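Local coordinates for protein aminoglycoside phosphotransferase (Streptomyces rimosus, PDB 6FUC) that probably transfers the gamma-phosphate of ATP to the 3''-hydroxyl of aminoglycosides such as streptomycin, which would give resistance to the antibiotic, at residues P69-L74 with I208-L213; D112-L117 with A249-A254. All coordinates share one frame; numbering follows the deposited sequence.

Contact 1 of 2, residues P69-L74 with I208-L213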
loop_
_atom_site.group_PDB
_atom_site.type_symbol
_atom_site.label_atom_id
_atom_site.label_comp_id
_atom_site.label_asym_id
_atom_site.label_seq_id
_atom_site.Cartn_x
_atom_site.Cartn_y
_atom_site.Cartn_z
ATOM N N PRO A 69 14.369 1.243 -2.267
ATOM C CA PRO A 69 14.263 0.053 -3.084
ATOM C C PRO A 69 12.811 -0.285 -3.433
ATOM O O PRO A 69 11.910 -0.299 -2.608
ATOM C CB PRO A 69 14.877 -1.029 -2.183
ATOM C CG PRO A 69 14.636 -0.539 -0.771
ATOM C CD PRO A 69 14.837 0.939 -0.899
ATOM N N GLY A 70 12.610 -0.603 -4.705
ATOM C CA GLY A 70 11.276 -0.837 -5.256
ATOM C C GLY A 70 11.410 -1.394 -6.665
ATOM O O GLY A 70 12.490 -1.670 -7.155
ATOM N N PRO A 71 10.286 -1.593 -7.336
ATOM C CA PRO A 71 10.270 -2.120 -8.700
ATOM C C PRO A 71 10.815 -1.112 -9.694
ATOM O O PRO A 71 10.929 0.093 -9.392
ATOM C CB PRO A 71 8.803 -2.403 -8.951
ATOM C CG PRO A 71 8.073 -2.144 -7.718
ATOM C CD PRO A 71 8.937 -1.264 -6.875
ATOM N N ARG A 72 11.082 -1.583 -10.897
ATOM C CA ARG A 72 11.330 -0.702 -12.038
ATOM C C ARG A 72 10.185 -0.888 -13.038
ATOM O O ARG A 72 9.664 -1.986 -13.215
ATOM C CB ARG A 72 12.651 -1.058 -12.725
ATOM C CG ARG A 72 13.803 -0.828 -11.778
ATOM C CD ARG A 72 15.127 -1.369 -12.323
ATOM N NE ARG A 72 15.186 -2.825 -12.466
ATOM C CZ ARG A 72 15.125 -3.492 -13.640
ATOM N NH1 ARG A 72 15.273 -4.828 -13.624
ATOM N NH2 ARG A 72 14.862 -2.868 -14.777
ATOM N N VAL A 73 9.836 0.229 -13.699
ATOM C CA VAL A 73 8.879 0.150 -14.789
ATOM C C VAL A 73 9.559 -0.434 -16.037
ATOM O O VAL A 73 10.530 0.140 -16.525
ATOM C CB VAL A 73 8.244 1.501 -15.110
ATOM C CG1 VAL A 73 7.283 1.366 -16.274
ATOM C CG2 VAL A 73 7.542 2.084 -13.874
ATOM N N LEU A 74 9.013 -1.549 -16.529
ATOM C CA LEU A 74 9.571 -2.194 -17.720
ATOM C C LEU A 74 8.811 -1.798 -18.966
ATOM O O LEU A 74 9.411 -1.787 -20.040
ATOM C CB LEU A 74 9.553 -3.716 -17.521
ATOM C CG LEU A 74 10.419 -4.209 -16.336
ATOM C CD1 LEU A 74 10.303 -5.688 -16.155
ATOM C CD2 LEU A 74 11.864 -3.800 -16.496
ATOM N N ILE A 208 6.566 -2.729 -2.736
ATOM C CA ILE A 208 5.770 -2.896 -3.927
ATOM C C ILE A 208 4.409 -2.199 -3.762
ATOM O O ILE A 208 4.104 -1.704 -2.676
ATOM C CB ILE A 208 5.600 -4.383 -4.297
ATOM C CG1 ILE A 208 4.815 -5.147 -3.217
ATOM C CG2 ILE A 208 6.927 -5.035 -4.611
ATOM C CD1 ILE A 208 4.244 -6.463 -3.691
ATOM N N ASP A 209 3.632 -2.180 -4.823
ATOM C CA ASP A 209 2.249 -1.682 -4.785
ATOM C C ASP A 209 2.196 -0.230 -4.290
ATOM O O ASP A 209 1.557 0.141 -3.305
ATOM C CB ASP A 209 1.312 -2.638 -4.073
ATOM C CG ASP A 209 1.112 -3.931 -4.936
ATOM O OD1 ASP A 209 1.440 -3.971 -6.134
ATOM O OD2 ASP A 209 0.660 -4.942 -4.374
ATOM N N LEU A 210 2.889 0.609 -5.099
ATOM C CA LEU A 210 3.172 2.012 -4.793
ATOM C C LEU A 210 2.190 2.998 -5.334
ATOM O O LEU A 210 2.453 4.197 -5.379
ATOM C CB LEU A 210 4.595 2.316 -5.282
ATOM C CG LEU A 210 5.706 1.581 -4.585
ATOM C CD1 LEU A 210 6.964 1.516 -5.397
ATOM C CD2 LEU A 210 5.993 2.204 -3.252
ATOM N N GLY A 211 0.994 2.529 -5.729
ATOM C CA GLY A 211 0.035 3.376 -6.382
ATOM C C GLY A 211 -0.541 4.516 -5.587
ATOM O O GLY A 211 -1.119 5.433 -6.168
ATOM N N ARG A 212 -0.386 4.502 -4.248
ATOM C CA ARG A 212 -0.821 5.581 -3.359
ATOM C C ARG A 212 0.335 6.368 -2.781
ATOM O O ARG A 212 0.100 7.167 -1.862
ATOM C CB ARG A 212 -1.760 5.043 -2.279
ATOM C CG ARG A 212 -3.079 4.630 -2.831
ATOM C CD ARG A 212 -4.003 4.112 -1.718
ATOM N NE ARG A 212 -5.334 3.909 -2.228
ATOM C CZ ARG A 212 -6.412 3.888 -1.446
ATOM N NH1 ARG A 212 -6.302 3.978 -0.152
ATOM N NH2 ARG A 212 -7.608 3.753 -2.001
ATOM N N LEU A 213 1.538 6.191 -3.255
ATOM C CA LEU A 213 2.706 6.899 -2.705
ATOM C C LEU A 213 2.436 8.407 -2.722
ATOM O O LEU A 213 1.904 8.963 -3.689
ATOM C CB LEU A 213 3.903 6.548 -3.554
ATOM C CG LEU A 213 5.201 7.239 -3.195
ATOM C CD1 LEU A 213 6.411 6.334 -3.111
ATOM C CD2 LEU A 213 5.418 8.485 -3.823
#
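Pro-71, in the extended lead into strand 73-79, faces Ile-208 and Leu-210 in the loop between strands 204-207 and 214-216. No hydrogen bond joins the two backbones. Gly-70 is almost fully stretched (phi -171°) and, having no side chain, leaves the CD of the following proline unobstructed. In the partner loop, Asp-209 takes a left-handed conformation (phi 58°); around it the CB of Asp-209 points away from Pro-71 and that of Leu-210 toward it. A type I turn, closed by Leu-213 N to Leu-210 O at 3.1 Å, then carries the chain on. Pro-71 CD meets the CD1 methyl of Leu-210 at 3.7 Å, the two side chains running at a slant to each other. A branched apolar side chain suits this buried place because it can touch Pro-71 as well as Leu-63 of helix 50-63 and His-187. Its CG sits anti to the carbonyl carbon (chi1 -65°), which carries CD1 to the proline. The second touch is looser: Pro-71 CG lies 4.4 Å from Ile-208 CG2, while the end of the isoleucine leads away; the side chain also touches Val-90. His-187 NE2 bonds Ile-208 O. The Ile-Asp-Leu-Gly sequence probably corresponds to the DFG region of protein kinases, and the contact joins the lead into an N-terminal-lobe strand to that loop, as expected for a kinase-like fold.

Contact 2 of 2, residues D112-L117 with A249-A254; sequences DAVRRL and ARYGIA
Arg-115 lies along Tyr-251 where helix 100-117 passes the end of helix 243-251, and its methylenes follow the tyrosine before its polar end turns to other partners. CB rests 3.9 Å from Tyr-251 CD2. CG lies near the backbone O of Tyr-251, and CD comes to 3.4 Å from that same O. A bend at chi3 (52°) then turns the guanidinium aside, and NE donates to the oxygen of a bridging water, 2.7 Å away. Beyond it NH1 forms a salt bridge with Glu-119. Arginine fits here because its methylenes can pack while its head remains polar. The same water donates to Asp-112 OD1 (2.8 Å) and to Arg-250 O (2.8 Å), linking both helices. Asp-112 is held more directly: Arg-250 bends at chi2 (71°) and forms a two-bonded, side-on salt bridge with the carboxylate, NE to OD1 at 2.8 Å and NH2 to OD2 at 2.9 Å. Both bonds arrive on the syn side, with the two planes 28° apart, nearly coplanar; the paired bonds would limit rotation of the carboxylate. Next to this charged cluster, Val-114 CG1 approaches the Tyr-251 ring obliquely, 4.1 Å from CE2, while the tyrosine OH hydrogen-bonds His-118 ND1. Gly-252, with positive phi, lets the chain leave the helix directly after the tyrosine. The pair of helices thus meets at the surface of the C-terminal lobe, while Val-114 reaches inward to Leu-190 and to Phe-207 of strand 204-207.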
loop_
_atom_site.group_PDB
_atom_site.type_symbol
_atom_site.label_atom_id
_atom_site.label_comp_id
_atom_site.label_asym_id
_atom_site.label_seq_id
_atom_site.Cartn_x
_atom_site.Cartn_y
_atom_site.Cartn_z
ATOM N N ASP A 112 13.810 0.815 9.855
ATOM C CA ASP A 112 14.851 1.608 9.220
ATOM C C ASP A 112 14.511 1.934 7.739
ATOM O O ASP A 112 14.758 3.053 7.281
ATOM C CB ASP A 112 16.228 0.878 9.239
ATOM C CG ASP A 112 16.795 0.648 10.608
ATOM O OD1 ASP A 112 16.380 1.301 11.585
ATOM O OD2 ASP A 112 17.733 -0.192 10.710
ATOM N N ALA A 113 13.985 0.968 7.032
ATOM C CA ALA A 113 13.663 1.174 5.612
ATOM C C ALA A 113 12.481 2.183 5.447
ATOM O O ALA A 113 12.484 2.994 4.530
ATOM C CB ALA A 113 13.310 -0.137 4.936
ATOM N N VAL A 114 11.514 2.061 6.325
ATOM C CA VAL A 114 10.355 2.993 6.331
ATOM C C VAL A 114 10.841 4.383 6.717
ATOM O O VAL A 114 10.431 5.377 6.111
ATOM C CB VAL A 114 9.249 2.438 7.181
ATOM C CG1 VAL A 114 8.116 3.469 7.311
ATOM C CG2 VAL A 114 8.735 1.167 6.610
ATOM N N ARG A 115 11.725 4.485 7.693
ATOM C CA ARG A 115 12.262 5.772 8.089
ATOM C C ARG A 115 12.951 6.416 6.888
ATOM O O ARG A 115 12.807 7.645 6.637
ATOM C CB ARG A 115 13.228 5.624 9.269
ATOM C CG ARG A 115 13.846 6.953 9.626
ATOM C CD ARG A 115 14.821 6.914 10.754
ATOM N NE ARG A 115 15.883 5.931 10.670
ATOM C CZ ARG A 115 16.912 5.899 9.813
ATOM N NH1 ARG A 115 17.089 6.797 8.835
ATOM N NH2 ARG A 115 17.800 4.918 9.935
ATOM N N ARG A 116 13.738 5.664 6.141
ATOM C CA ARG A 116 14.416 6.241 4.978
ATOM C C ARG A 116 13.411 6.789 3.967
ATOM O O ARG A 116 13.583 7.899 3.444
ATOM C CB ARG A 116 15.353 5.236 4.317
ATOM C CG ARG A 116 16.553 4.911 5.166
ATOM C CD ARG A 116 17.446 3.879 4.408
ATOM N NE ARG A 116 18.087 4.507 3.195
ATOM C CZ ARG A 116 17.737 4.421 1.896
ATOM N NH1 ARG A 116 16.689 3.691 1.404
ATOM N NH2 ARG A 116 18.461 5.148 1.074
ATOM N N LEU A 117 12.348 6.040 3.690
ATOM C CA LEU A 117 11.313 6.532 2.794
ATOM C C LEU A 117 10.690 7.818 3.331
ATOM O O LEU A 117 10.514 8.829 2.602
ATOM C CB LEU A 117 10.266 5.466 2.580
ATOM C CG LEU A 117 9.016 5.844 1.826
ATOM C CD1 LEU A 117 9.305 6.242 0.387
ATOM C CD2 LEU A 117 8.029 4.693 1.854
ATOM N N ALA A 249 10.406 3.480 18.767
ATOM C CA ALA A 249 11.699 3.884 19.302
ATOM C C ALA A 249 12.777 3.765 18.208
ATOM O O ALA A 249 13.660 4.604 18.103
ATOM C CB ALA A 249 12.083 3.076 20.536
ATOM N N ARG A 250 12.745 2.691 17.437
ATOM C CA ARG A 250 13.738 2.522 16.392
ATOM C C ARG A 250 13.541 3.530 15.202
ATOM O O ARG A 250 14.506 4.080 14.697
ATOM C CB ARG A 250 13.649 1.073 15.828
ATOM C CG ARG A 250 14.667 0.747 14.748
ATOM C CD ARG A 250 16.053 0.623 15.284
ATOM N NE ARG A 250 16.993 0.375 14.208
ATOM C CZ ARG A 250 18.209 -0.065 14.401
ATOM N NH1 ARG A 250 18.670 -0.229 15.623
ATOM N NH2 ARG A 250 18.986 -0.229 13.355
ATOM N N TYR A 251 12.326 3.694 14.777
ATOM C CA TYR A 251 11.965 4.625 13.701
ATOM C C TYR A 251 12.170 6.088 14.171
ATOM O O TYR A 251 12.599 6.904 13.363
ATOM C CB TYR A 251 10.511 4.371 13.324
ATOM C CG TYR A 251 9.871 5.397 12.434
ATOM C CD1 TYR A 251 9.321 6.567 12.939
ATOM C CD2 TYR A 251 9.827 5.226 11.057
ATOM C CE1 TYR A 251 8.663 7.469 12.112
ATOM C CE2 TYR A 251 9.163 6.135 10.237
ATOM C CZ TYR A 251 8.635 7.271 10.767
ATOM O OH TYR A 251 7.957 8.209 10.019
ATOM N N GLY A 252 11.836 6.406 15.388
ATOM C CA GLY A 252 11.961 7.762 15.982
ATOM C C GLY A 252 10.662 8.582 15.924
ATOM O O GLY A 252 10.617 9.673 15.307
ATOM N N ILE A 253 9.608 8.092 16.559
ATOM C CA ILE A 253 8.358 8.824 16.665
ATOM C C ILE A 253 7.736 8.446 18.013
ATOM O O ILE A 253 7.931 7.344 18.515
ATOM C CB ILE A 253 7.449 8.515 15.465
ATOM C CG1 ILE A 253 6.293 9.488 15.290
ATOM C CG2 ILE A 253 6.879 7.074 15.572
ATOM C CD1 ILE A 253 5.536 9.311 13.987
ATOM N N ALA A 254 6.955 9.367 18.556
ATOM C CA ALA A 254 6.126 9.138 19.726
ATOM C C ALA A 254 4.870 8.474 19.218
ATOM O O ALA A 254 4.286 8.840 18.105
ATOM C CB ALA A 254 5.759 10.439 20.397
HETATM O O HOH W 1 15.117 3.713 12.004
#

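Overall arrangement
Along the chain the segments alternate, 69-74, 112-117, 208-213 and 249-254, so the two contacts interlock in sequence though their centres lie about 20 Å apart. Contact 1 is buried where the five-stranded sheet of the N-terminal lobe meets the loop after strand 204-207; contact 2 joins two helices at the surface of the C-terminal lobe. They touch directly where Pro-69 CD lies 4.0 Å from Arg-116 NH1. Phe-207 and His-187 are common to both surroundings: Phe-207 is bonded through its backbone to Pro-69 and touched by Ala-113, and Leu-117 packs on His-187. Helix 100-117 is thereby connected with the junction between the lobes, consistent with a kinase-like architecture.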